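Local structure of threonine synthase (Brucella melitensis bv. 1, 4F4F) at residues 50-55 / 247-252; 151-156 / 165-170; 267-272 / 322-327; 449-454 / 459-464. The protein probably catalyses the pyridoxal-phosphate-dependent conversion of O-phospho-L-homoserine and water to L-threonine and phosphate, the last step of threonine biosynthesis. One frame throughout, in Å; residues are numbered along the deposited sequence.

Interaction 1: 50-55 / 247-252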
# COMPACT_ATOMS: atom_id res chain seq x y z
N ALA A 50 -22.31 -6.73 14.95
CA ALA A 50 -21.95 -8.13 15.21
C ALA A 50 -20.44 -8.38 15.22
O ALA A 50 -20.00 -9.38 15.75
CB ALA A 50 -22.67 -9.08 14.24
N LEU A 51 -19.66 -7.47 14.67
CA LEU A 51 -18.18 -7.57 14.67
C LEU A 51 -17.54 -7.14 15.99
O LEU A 51 -16.34 -7.36 16.20
CB LEU A 51 -17.61 -6.73 13.53
CG LEU A 51 -18.06 -7.22 12.15
CD1 LEU A 51 -17.48 -6.34 11.07
CD2 LEU A 51 -17.77 -8.70 11.93
N ARG A 52 -18.34 -6.52 16.88
CA ARG A 52 -17.79 -5.97 18.14
C ARG A 52 -17.20 -7.08 18.98
O ARG A 52 -17.78 -8.13 19.15
CB ARG A 52 -18.84 -5.19 18.92
CG ARG A 52 -19.16 -3.83 18.31
CD ARG A 52 -20.39 -3.22 18.96
NE ARG A 52 -20.57 -1.85 18.53
CZ ARG A 52 -21.65 -1.13 18.75
NH1 ARG A 52 -22.70 -1.62 19.40
NH2 ARG A 52 -21.67 0.11 18.34
N GLY A 53 -16.02 -6.81 19.51
CA GLY A 53 -15.33 -7.74 20.38
C GLY A 53 -14.41 -8.67 19.61
O GLY A 53 -13.64 -9.39 20.21
N LYS A 54 -14.49 -8.70 18.28
CA LYS A 54 -13.78 -9.74 17.53
C LYS A 54 -12.32 -9.32 17.34
O LYS A 54 -12.00 -8.12 17.20
CB LYS A 54 -14.44 -9.95 16.16
N SER A 55 -11.46 -10.31 17.22
CA SER A 55 -10.04 -10.10 16.96
C SER A 55 -9.85 -9.48 15.59
O SER A 55 -10.75 -9.54 14.74
CB SER A 55 -9.31 -11.44 17.04
OG SER A 55 -9.57 -12.19 15.89
N GLY A 247 -16.76 2.96 18.05
CA GLY A 247 -18.17 2.86 18.22
C GLY A 247 -18.98 2.61 16.98
O GLY A 247 -20.24 2.63 17.04
N ALA A 248 -18.31 2.31 15.87
CA ALA A 248 -19.03 1.91 14.66
C ALA A 248 -20.05 0.81 14.96
O ALA A 248 -19.76 -0.11 15.74
CB ALA A 248 -18.06 1.47 13.56
N PRO A 249 -21.24 0.87 14.33
CA PRO A 249 -21.68 1.79 13.31
C PRO A 249 -22.51 2.94 13.86
O PRO A 249 -23.10 3.66 13.09
CB PRO A 249 -22.61 0.92 12.46
CG PRO A 249 -23.27 0.05 13.44
CD PRO A 249 -22.24 -0.17 14.56
N ASP A 250 -22.57 3.09 15.17
CA ASP A 250 -23.46 4.07 15.79
C ASP A 250 -22.95 5.49 15.73
O ASP A 250 -23.70 6.43 16.00
CB ASP A 250 -23.75 3.67 17.22
CG ASP A 250 -24.59 2.42 17.27
OD1 ASP A 250 -25.72 2.48 16.78
OD2 ASP A 250 -24.12 1.39 17.69
N ARG A 251 -21.68 5.68 15.41
CA ARG A 251 -21.29 7.01 14.98
C ARG A 251 -20.30 6.88 13.83
O ARG A 251 -19.59 5.88 13.72
CB ARG A 251 -20.72 7.81 16.15
CG ARG A 251 -19.42 7.31 16.68
CD ARG A 251 -18.90 8.28 17.71
NE ARG A 251 -17.74 7.76 18.39
CZ ARG A 251 -16.85 8.50 19.03
NH1 ARG A 251 -15.86 7.90 19.62
NH2 ARG A 251 -16.96 9.83 19.10
N ALA A 252 -20.28 7.88 12.98
CA ALA A 252 -19.36 7.90 11.86
C ALA A 252 -17.97 8.27 12.34
O ALA A 252 -17.79 9.01 13.33
CB ALA A 252 -19.85 8.92 10.84
O HOH W 1 -18.35 -0.39 17.86
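Arg-52 and Ala-248, their CA atoms 8.7 Å apart, mark the nearest backbone approach of two surface loops: 50-55, carrying a type II beta turn from Leu-51 to Lys-54, and 247-252, which leaves a helix through a Schellman motif at Gly-247 and has a cis peptide before Pro-249. Arg-52 spans this gap. Its chain is extended from CG to NE, and its NH2 does most of the gripping. Asp-250 OD2 forms a salt bridge with that nitrogen, OD2 to Arg-52 NH2 2.8 Å, offering its anti lone pair from a position tilted 23° out of the guanidinium plane. The two side chains run nearly perpendicular to each other. Gly-247 O lies almost within the guanidinium plane, 3.2 Å from Arg-52 NH2, but the donor stands above the carbonyl plane and not on a lone pair. The same oxygen takes Asp-250 N, so it serves two donors. Ala-248 O adds weak bonds to Arg-52 NH2 and NE. A water bridges Arg-52 and the same carbonyl: it accepts from Arg-52 NE at 2.7 Å and donates to Ala-248 O at 2.6 Å. One arginine thus gathers two carbonyls, a carboxylate and a water. Asp-250 OD1 has a second cation, Arg-49, at the end of helix 45-49. Pro-249 packs on that helix at Ala-45 and Ile-48, while Leu-51 rests on helices 236-245 and 56-64. The contact therefore joins the N-terminal region to the loop between helix 236-245 and strand 253-258.

Interaction 2: 151-156 / 165-170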
# COMPACT_ATOMS: atom_id res chain seq x y z
N GLY A 151 11.88 -4.42 1.06
CA GLY A 151 11.84 -5.04 2.36
C GLY A 151 10.51 -5.69 2.70
O GLY A 151 10.44 -6.88 3.10
N ALA A 152 9.45 -4.92 2.51
CA ALA A 152 8.10 -5.42 2.74
C ALA A 152 7.82 -6.61 1.88
O ALA A 152 7.26 -7.58 2.35
CB ALA A 152 7.09 -4.32 2.47
N ALA A 153 8.24 -6.56 0.63
CA ALA A 153 7.99 -7.67 -0.31
C ALA A 153 8.77 -8.93 0.10
O ALA A 153 8.22 -10.04 0.10
CB ALA A 153 8.36 -7.27 -1.76
N ILE A 154 10.05 -8.75 0.42
CA ILE A 154 10.91 -9.87 0.80
C ILE A 154 10.48 -10.54 2.10
O ILE A 154 10.50 -11.78 2.23
CB ILE A 154 12.36 -9.40 0.86
CG1 ILE A 154 12.95 -9.43 -0.54
CG2 ILE A 154 13.19 -10.23 1.83
CD1 ILE A 154 14.25 -8.66 -0.65
N GLU A 155 10.04 -9.74 3.07
CA GLU A 155 9.51 -10.31 4.31
C GLU A 155 8.17 -11.04 4.15
O GLU A 155 7.84 -11.88 4.98
CB GLU A 155 9.41 -9.26 5.43
CG GLU A 155 10.73 -9.04 6.13
CD GLU A 155 11.19 -10.26 6.94
OE1 GLU A 155 10.39 -10.91 7.63
OE2 GLU A 155 12.37 -10.56 6.91
N ALA A 156 7.41 -10.69 3.11
CA ALA A 156 6.13 -11.34 2.82
C ALA A 156 6.32 -12.63 2.01
O ALA A 156 5.72 -13.65 2.32
CB ALA A 156 5.21 -10.38 2.07
N ILE A 165 11.63 -14.68 -5.09
CA ILE A 165 11.57 -13.24 -5.22
C ILE A 165 12.94 -12.63 -5.45
O ILE A 165 13.93 -13.01 -4.80
CB ILE A 165 10.82 -12.62 -4.02
CG1 ILE A 165 10.67 -11.09 -4.20
CG2 ILE A 165 11.56 -12.98 -2.75
CD1 ILE A 165 9.59 -10.39 -3.39
N PHE A 166 13.00 -11.73 -6.43
CA PHE A 166 14.20 -11.02 -6.80
C PHE A 166 13.88 -9.51 -6.74
O PHE A 166 12.98 -9.03 -7.43
CB PHE A 166 14.65 -11.39 -8.24
CG PHE A 166 14.86 -12.87 -8.43
CD1 PHE A 166 13.77 -13.73 -8.49
CD2 PHE A 166 16.13 -13.41 -8.50
CE1 PHE A 166 13.96 -15.10 -8.63
CE2 PHE A 166 16.32 -14.77 -8.64
CZ PHE A 166 15.24 -15.62 -8.73
N ILE A 167 14.60 -8.81 -5.88
CA ILE A 167 14.46 -7.37 -5.74
C ILE A 167 15.78 -6.72 -6.11
O ILE A 167 16.86 -7.05 -5.54
CB ILE A 167 14.09 -6.99 -4.31
CG1 ILE A 167 12.71 -7.56 -3.91
CG2 ILE A 167 14.18 -5.46 -4.16
CD1 ILE A 167 11.51 -7.04 -4.71
N LEU A 168 15.69 -5.80 -7.06
CA LEU A 168 16.82 -5.03 -7.50
C LEU A 168 16.79 -3.67 -6.77
O LEU A 168 15.74 -2.98 -6.73
CB LEU A 168 16.72 -4.81 -9.02
CG LEU A 168 16.87 -5.98 -10.00
CD1 LEU A 168 15.79 -7.05 -9.84
CD2 LEU A 168 16.91 -5.49 -11.43
N PHE A 169 17.93 -3.29 -6.21
CA PHE A 169 18.10 -2.00 -5.55
C PHE A 169 19.48 -1.42 -5.87
O PHE A 169 20.39 -2.16 -6.24
CB PHE A 169 17.93 -2.16 -4.05
CG PHE A 169 18.94 -3.05 -3.38
CD1 PHE A 169 20.11 -2.52 -2.88
CD2 PHE A 169 18.67 -4.40 -3.19
CE1 PHE A 169 21.02 -3.32 -2.25
CE2 PHE A 169 19.62 -5.22 -2.58
CZ PHE A 169 20.78 -4.68 -2.11
N PRO A 170 19.62 -0.10 -5.76
CA PRO A 170 20.87 0.51 -6.22
C PRO A 170 22.00 0.31 -5.23
O PRO A 170 21.87 0.63 -4.04
CB PRO A 170 20.52 1.98 -6.36
CG PRO A 170 19.34 2.19 -5.46
CD PRO A 170 18.57 0.90 -5.50
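Ile-165 reaches from strand 163-170 to Ala-153 and Ile-154 on helix 148-157, within the beta-alpha-beta unit formed with strand 139-144. The two segments run nearly antiparallel, with axes 9.2 Å apart and an angle of 164° between their directions. From its CB, which points toward the helix, Ile-165 sends out two branches. CG2 goes to the flank of the neighbouring side chain, 4.4 Å from Ile-154 CG1. The longer branch starts at CG1, anti to the backbone N (chi1 -176°), which carries the terminal methyl up against the helix backbone. There Ile-165 CD1 sits 3.7 Å from Ala-153 CB and 3.8 Å from Ala-153 O, and it also comes within 4.2 Å of Ile-154 N. The small alanine thus lets the strand's methyl approach the helix backbone closely. Two residues along the strand, Ile-167 meets Ile-154 at a slant: its CG1 lies 3.8 Å from Ile-154 CD1, and its own CD1 reaches Ala-153 CB at 4.3 Å. The side chains that meet are all apolar and buried, with no hydrogen bond across them. Helix 176-183 adds Met-182 to the Ile-154 and Ile-167 pair, and strand 190-196 brings Val-190 against Ile-154 and Ile-165. Ala-152 and Ala-156, on other sides of helix 148-157, pack on helix 117-134, so the helix has that neighbour as well as the parallel sheet.

Interaction 3: 267-272 / 322-327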
# COMPACT_ATOMS: atom_id res chain seq x y z
N ALA A 267 -8.89 1.93 -0.18
CA ALA A 267 -9.41 0.88 0.71
C ALA A 267 -10.39 1.40 1.74
O ALA A 267 -11.38 0.71 2.06
CB ALA A 267 -8.27 0.11 1.40
N GLY A 268 -10.17 2.62 2.21
CA GLY A 268 -11.11 3.31 3.10
C GLY A 268 -12.40 3.64 2.37
O GLY A 268 -13.49 3.47 2.90
N TYR A 269 -12.27 4.07 1.12
CA TYR A 269 -13.43 4.28 0.26
C TYR A 269 -14.23 2.98 0.11
O TYR A 269 -15.49 2.99 0.16
CB TYR A 269 -13.01 4.88 -1.08
CG TYR A 269 -14.12 4.98 -2.09
CD1 TYR A 269 -14.99 6.06 -2.11
CD2 TYR A 269 -14.28 4.00 -3.04
CE1 TYR A 269 -16.01 6.13 -3.03
CE2 TYR A 269 -15.29 4.09 -3.99
CZ TYR A 269 -16.15 5.15 -3.97
OH TYR A 269 -17.18 5.18 -4.88
N VAL A 270 -13.54 1.87 -0.05
CA VAL A 270 -14.17 0.59 -0.23
C VAL A 270 -14.93 0.25 1.04
O VAL A 270 -16.08 -0.20 0.99
CB VAL A 270 -13.16 -0.54 -0.59
CG1 VAL A 270 -13.89 -1.93 -0.56
CG2 VAL A 270 -12.58 -0.29 -1.97
N ALA A 271 -14.30 0.45 2.20
CA ALA A 271 -14.99 0.22 3.46
C ALA A 271 -16.29 1.00 3.56
O ALA A 271 -17.33 0.46 3.94
CB ALA A 271 -14.09 0.56 4.62
N LYS A 272 -16.24 2.27 3.21
CA LYS A 272 -17.41 3.10 3.15
C LYS A 272 -18.46 2.53 2.18
O LYS A 272 -19.64 2.46 2.52
CB LYS A 272 -17.03 4.52 2.73
CG LYS A 272 -18.17 5.53 2.74
CD LYS A 272 -17.70 6.96 2.42
CE LYS A 272 -18.78 7.98 2.70
NZ LYS A 272 -18.58 9.28 1.97
N GLU A 322 -6.95 6.23 -10.56
CA GLU A 322 -7.82 5.72 -11.63
C GLU A 322 -8.98 4.90 -11.10
O GLU A 322 -10.06 4.96 -11.69
CB GLU A 322 -7.01 4.90 -12.67
CG GLU A 322 -7.85 4.26 -13.77
CD GLU A 322 -7.03 3.56 -14.84
OE1 GLU A 322 -5.79 3.75 -14.90
OE2 GLU A 322 -7.64 2.86 -15.65
N ARG A 323 -8.80 4.16 -10.00
CA ARG A 323 -9.90 3.40 -9.45
C ARG A 323 -10.98 4.36 -8.96
O ARG A 323 -12.19 4.16 -9.22
CB ARG A 323 -9.44 2.45 -8.35
CG ARG A 323 -8.80 1.19 -8.86
CD ARG A 323 -8.27 0.31 -7.72
NE ARG A 323 -8.09 -1.08 -8.15
CZ ARG A 323 -6.93 -1.66 -8.42
NH1 ARG A 323 -5.77 -1.01 -8.32
NH2 ARG A 323 -6.89 -2.91 -8.81
N LEU A 324 -10.58 5.45 -8.30
CA LEU A 324 -11.59 6.41 -7.87
C LEU A 324 -12.22 7.13 -9.06
O LEU A 324 -13.44 7.40 -9.05
CB LEU A 324 -11.06 7.42 -6.85
CG LEU A 324 -12.02 8.55 -6.40
CD1 LEU A 324 -13.29 7.98 -5.76
CD2 LEU A 324 -11.32 9.49 -5.45
N LEU A 325 -11.41 7.50 -10.05
CA LEU A 325 -11.95 8.13 -11.25
C LEU A 325 -13.10 7.30 -11.85
O LEU A 325 -14.11 7.84 -12.26
CB LEU A 325 -10.86 8.33 -12.31
CG LEU A 325 -9.85 9.44 -12.05
CD1 LEU A 325 -8.74 9.48 -13.12
CD2 LEU A 325 -10.54 10.80 -11.97
N PHE A 326 -12.89 5.99 -11.94
CA PHE A 326 -13.90 5.07 -12.51
C PHE A 326 -15.18 5.17 -11.70
O PHE A 326 -16.26 5.36 -12.28
CB PHE A 326 -13.35 3.64 -12.48
CG PHE A 326 -14.20 2.60 -13.13
CD1 PHE A 326 -14.55 2.69 -14.47
CD2 PHE A 326 -14.61 1.46 -12.43
CE1 PHE A 326 -15.30 1.68 -15.09
CE2 PHE A 326 -15.34 0.45 -13.03
CZ PHE A 326 -15.69 0.57 -14.36
N GLU A 327 -15.08 5.09 -10.38
CA GLU A 327 -16.27 5.15 -9.54
C GLU A 327 -16.98 6.52 -9.64
O GLU A 327 -18.21 6.59 -9.74
CB GLU A 327 -15.90 4.85 -8.07
CG GLU A 327 -15.26 3.49 -7.86
CD GLU A 327 -16.22 2.35 -7.97
OE1 GLU A 327 -17.39 2.56 -8.42
OE2 GLU A 327 -15.79 1.22 -7.64
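Tyr-269 on helix 263-274 meets Leu-324 and Glu-327 on helix 321-328, a helix-helix packing inside the pyridoxal-phosphate-dependent enzyme domain, whose fold is that of the tryptophan synthase beta-subunit family. The tyrosine carries the whole of its helix's share. A chi1 of 173° swings the ring clear of the backbone N, so that it extends from one helix toward the other and presents its outer end to two residues one helical turn apart. Leu-324 approaches over one face: its CD1 stands 4.3 Å above the ring plane and is offset toward the rim, closest to Tyr-269 CE1. Glu-327 comes obliquely to the phenol end from the same side of the ring plane, its methylenes near CE2, CZ and OH, where the leucine sits by CE1. It crosses the tyrosine at a slant, its carboxylate plane turned 47° from the ring; CB and CG make the contact, and the bend at chi2 (-73°) turns the carboxylate to other partners. Glu-327 OE2 pairs with Arg-331 and the hydroxyl of Tyr-40, so it is held by a charge and a hydroxyl. The tyrosine hydroxyl in turn is hydrogen-bonded to Arg-273 NH1, and no hydrogen bond joins the two segments themselves. Helix 263-274 follows directly on the cofactor-binding residues Gly-260, Asn-261 and Phe-262, and Leu-324 lies beside Phe-262, their side chains about 4 Å apart. At the tip of the ring, Tyr-269 OH rests 3.5 Å from Glu-327 CB, and Glu-327 CG is 3.9 Å from Tyr-269 CE2.

Interaction 4: 449-454 / 459-464; sequences TVLHNE and EEYVRH
The ring of Tyr-461 is the one flat group that touches across this contact: Thr-449 reaches its outer end obliquely, and Leu-451 lies obliquely beside its base, nearest to CB. The ring of His-465, a turn further along the helix, stacks on it. The motif is a strand followed at once by a helix that folds back over it: strand 449-452, an outermost strand of the parallel five-stranded sheet, passes through an inverse gamma turn at Asn-453 and the N-cap position at Glu-454 into helix 455-465. In Tyr-461, chi1 near 180° (-178°) sends the ring out toward the strand. Leu-451 stands at about a right angle to the tyrosine, and its CD1 is 4.0 Å from Tyr-461 CB. Thr-449 crosses the tyrosine at a slant and brings both branches near one ring carbon: Tyr-461 CE2 lies 3.7 Å from Thr-449 OG1 and 4.0 Å from Thr-449 CG2. Beneath the pair, strand 190-196 supplies Leu-193, which touches both Leu-451 and Tyr-461, and it hydrogen-bonds to the strand backbone at Thr-449 and Leu-451. The phenol hydroxyl is hydrogen-bonded to His-191 ND1. The two hydroxyls, Thr-449 OG1 and Tyr-461 OH, are 3.8 Å apart, and a water bridges them, 2.7 Å from Thr-449 OG1 and 2.8 Å from Tyr-461 OH.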
# COMPACT_ATOMS: atom_id res chain seq x y z
N THR A 449 23.78 -10.11 -3.99
CA THR A 449 24.68 -10.29 -5.10
C THR A 449 24.78 -8.98 -5.84
O THR A 449 23.75 -8.42 -6.24
CB THR A 449 24.16 -11.37 -6.04
OG1 THR A 449 24.01 -12.59 -5.32
CG2 THR A 449 25.14 -11.59 -7.23
N VAL A 450 26.00 -8.51 -6.04
CA VAL A 450 26.26 -7.31 -6.84
C VAL A 450 26.24 -7.69 -8.32
O VAL A 450 26.97 -8.60 -8.73
CB VAL A 450 27.61 -6.68 -6.46
CG1 VAL A 450 27.91 -5.45 -7.34
CG2 VAL A 450 27.64 -6.35 -4.98
N LEU A 451 25.43 -7.00 -9.12
CA LEU A 451 25.37 -7.23 -10.58
C LEU A 451 25.47 -5.91 -11.31
O LEU A 451 24.92 -4.91 -10.84
CB LEU A 451 24.06 -7.90 -11.02
CG LEU A 451 23.74 -9.26 -10.41
CD1 LEU A 451 22.34 -9.66 -10.83
CD2 LEU A 451 24.78 -10.25 -10.88
N HIS A 452 26.19 -5.91 -12.44
CA HIS A 452 26.17 -4.81 -13.36
C HIS A 452 24.82 -4.54 -13.96
O HIS A 452 23.95 -5.42 -14.04
CB HIS A 452 27.24 -4.99 -14.46
CG HIS A 452 28.64 -4.64 -14.00
ND1 HIS A 452 29.72 -5.30 -14.41
CD2 HIS A 452 29.09 -3.67 -13.13
CE1 HIS A 452 30.83 -4.77 -13.83
NE2 HIS A 452 30.44 -3.78 -13.04
N ASN A 453 24.66 -3.30 -14.42
CA ASN A 453 23.37 -2.79 -14.90
C ASN A 453 23.18 -3.20 -16.38
O ASN A 453 23.41 -2.42 -17.29
CB ASN A 453 23.36 -1.27 -14.72
CG ASN A 453 22.18 -0.58 -15.36
OD1 ASN A 453 21.11 -1.19 -15.57
ND2 ASN A 453 22.36 0.71 -15.66
N GLU A 454 22.86 -4.47 -16.60
CA GLU A 454 22.72 -5.04 -17.96
C GLU A 454 21.60 -6.07 -17.90
O GLU A 454 21.62 -6.96 -17.03
CB GLU A 454 24.01 -5.71 -18.45
CG GLU A 454 25.21 -4.75 -18.46
CD GLU A 454 26.55 -5.37 -18.86
OE1 GLU A 454 26.58 -6.27 -19.72
OE2 GLU A 454 27.58 -4.90 -18.31
N GLU A 459 18.90 -11.23 -16.18
CA GLU A 459 18.00 -12.31 -16.59
C GLU A 459 18.67 -13.65 -16.34
O GLU A 459 18.01 -14.59 -15.91
CB GLU A 459 17.61 -12.21 -18.07
CG GLU A 459 16.55 -11.17 -18.35
CD GLU A 459 16.09 -11.16 -19.80
OE1 GLU A 459 16.70 -11.88 -20.61
OE2 GLU A 459 15.12 -10.45 -20.14
N GLU A 460 19.97 -13.74 -16.62
CA GLU A 460 20.72 -15.00 -16.39
C GLU A 460 20.71 -15.37 -14.89
O GLU A 460 20.56 -16.54 -14.52
CB GLU A 460 22.18 -14.93 -16.93
N TYR A 461 20.89 -14.38 -14.03
CA TYR A 461 20.86 -14.65 -12.58
C TYR A 461 19.48 -15.18 -12.21
O TYR A 461 19.36 -16.20 -11.53
CB TYR A 461 21.25 -13.41 -11.72
CG TYR A 461 21.25 -13.74 -10.25
CD1 TYR A 461 20.04 -13.82 -9.55
CD2 TYR A 461 22.43 -14.03 -9.55
CE1 TYR A 461 20.00 -14.19 -8.22
CE2 TYR A 461 22.40 -14.37 -8.19
CZ TYR A 461 21.18 -14.46 -7.54
OH TYR A 461 21.08 -14.80 -6.20
N VAL A 462 18.44 -14.53 -12.69
CA VAL A 462 17.09 -14.95 -12.34
C VAL A 462 16.79 -16.36 -12.87
O VAL A 462 16.25 -17.19 -12.15
CB VAL A 462 16.03 -13.95 -12.86
CG1 VAL A 462 14.63 -14.56 -12.80
CG2 VAL A 462 16.10 -12.64 -12.08
N ARG A 463 17.16 -16.60 -14.13
CA ARG A 463 16.97 -17.89 -14.79
C ARG A 463 17.68 -18.99 -14.00
O ARG A 463 17.10 -20.04 -13.75
CB ARG A 463 17.48 -17.79 -16.23
CG ARG A 463 17.34 -19.02 -17.10
CD ARG A 463 17.89 -18.75 -18.52
NE ARG A 463 16.85 -18.16 -19.37
CZ ARG A 463 16.87 -16.95 -19.94
NH1 ARG A 463 17.90 -16.14 -19.82
NH2 ARG A 463 15.81 -16.57 -20.67
N HIS A 464 18.91 -18.74 -13.57
CA HIS A 464 19.69 -19.72 -12.81
C HIS A 464 19.13 -20.04 -11.44
O HIS A 464 19.19 -21.19 -11.00
CB HIS A 464 21.16 -19.30 -12.70
CG HIS A 464 22.03 -20.34 -12.04
ND1 HIS A 464 22.36 -20.28 -10.73
CD2 HIS A 464 22.59 -21.52 -12.54
CE1 HIS A 464 23.13 -21.36 -10.41
NE2 HIS A 464 23.26 -22.11 -11.52
O HOH W 2 21.45 -12.63 -4.41

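Overall arrangement
Interactions 2 and 4 touch, with centres 15 Å apart: Phe-166, on the strand of interaction 2, packs its CD2 3.7 Å from Val-462 CG2 and its CE2 3.7 Å from Tyr-461 CE1, so the C-terminal helix covers the face of the sheet turned from helix 148-157. Interactions 1 and 3 lie across the chain's centre from this pair, the nearest atoms of interactions 1 and 3 about 8 Å apart. The cofactor lies about 12 Å from both the Ala-153 side chain of interaction 2 and the Leu-324 side chain of interaction 3; the centres of interactions 2 and 3 are 28 Å apart. Interactions 1 and 4, centres 50 Å apart, are surface contacts away from that site.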